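Local coordinates for protein ricin B-related lectin (Polyporus squamosus, PDB 5MUA) that binds galactose through a ricin-type beta-trefoil lectin domain and carries a calcium-binding, papain-like protease domain, at residues B[213-216]-B[217-220]. Numbering follows the deposited sequence.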
# COMPACT_ATOMS: atom_id res chain seq x y z
N THR B 213 -2.01 -5.39 -0.02
CA THR B 213 -1.75 -4.00 -0.43
C THR B 213 -1.04 -3.24 0.67
O THR B 213 -0.12 -2.49 0.38
CB THR B 213 -3.07 -3.29 -0.81
OG1 THR B 213 -3.58 -3.92 -1.94
CG2 THR B 213 -2.84 -1.79 -1.18
N VAL B 214 -1.47 -3.38 1.92
CA VAL B 214 -0.88 -2.69 3.02
C VAL B 214 0.58 -3.19 3.19
O VAL B 214 1.46 -2.36 3.42
CB VAL B 214 -1.69 -2.81 4.34
CG1 VAL B 214 -0.92 -2.28 5.54
CG2 VAL B 214 -3.00 -2.03 4.20
N PHE B 215 0.80 -4.50 3.12
CA PHE B 215 2.18 -5.01 3.25
C PHE B 215 3.09 -4.40 2.17
O PHE B 215 4.23 -3.96 2.51
CB PHE B 215 2.27 -6.53 3.31
CG PHE B 215 3.67 -7.02 3.55
CD1 PHE B 215 4.35 -6.60 4.67
CD2 PHE B 215 4.31 -7.85 2.63
CE1 PHE B 215 5.67 -7.00 4.91
CE2 PHE B 215 5.62 -8.22 2.84
CZ PHE B 215 6.25 -7.84 4.01
N LYS B 216 2.60 -4.36 0.94
CA LYS B 216 3.33 -3.75 -0.14
C LYS B 216 3.73 -2.33 0.15
O LYS B 216 4.90 -1.88 -0.13
CB LYS B 216 2.67 -3.96 -1.49
CG LYS B 216 3.42 -3.32 -2.64
CD LYS B 216 2.95 -3.75 -4.01
CE LYS B 216 3.63 -2.86 -5.06
NZ LYS B 216 5.11 -2.97 -5.03
N GLY B 217 2.79 -1.59 0.70
CA GLY B 217 3.13 -0.23 1.17
C GLY B 217 4.09 -0.16 2.33
O GLY B 217 4.98 0.78 2.41
N ALA B 218 3.98 -1.12 3.25
CA ALA B 218 4.94 -1.21 4.36
C ALA B 218 6.39 -1.36 3.86
O ALA B 218 7.29 -0.77 4.41
CB ALA B 218 4.58 -2.36 5.32
N VAL B 219 6.57 -2.16 2.82
CA VAL B 219 7.91 -2.43 2.26
C VAL B 219 8.36 -1.12 1.64
O VAL B 219 9.50 -0.72 1.90
CB VAL B 219 7.92 -3.56 1.24
CG1 VAL B 219 9.31 -3.70 0.64
CG2 VAL B 219 7.57 -4.85 1.98
N ALA B 220 7.47 -0.45 0.91
CA ALA B 220 7.87 0.82 0.26
C ALA B 220 8.31 1.86 1.33
O ALA B 220 9.29 2.57 1.16
CB ALA B 220 6.74 1.35 -0.59
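Thr213 and Gly217 begin a run of four successive i to i+4 backbone bonds in the alpha-helix 208-226 of the papain-like part of this chimerolectin; the first turn of that helix carries the calcium ligands Asp209 and Asp210. Gly217 N donates to Thr213 O at 3.1 Å, while the Thr213 hydroxyl bonds back to the carbonyl of Asp209, so that the carbonyl and the hydroxyl of this buried threonine are both engaged within the helix. Val214 O accepts Ala218 N at 2.8 Å; the side chain of Val214 leaves the backbone away from the following turn, and Val214 packs on Gly217 of the second subunit. At Phe215 the local contact passes from backbone to side chain. With CG anti to the backbone N (chi1 -176°), the ring is carried on along the helix to Val219, whose CG2 lies over one face in a CH-pi contact, 4.1 Å from the centroid and 20° off the normal. Ala218 CB approaches the same ring obliquely, 4.3 Å from CD1. Beyond the helix, Phe265 stacks with this ring and Trp191 meets it edge-to-face, placing the pair in the hydrophobic core against helix 184-194. Lys216 sends its ammonium group to the carbonyl of Cys236 on strand 233-243, and Lys216 O receives Ala220 N at 3.1 Å.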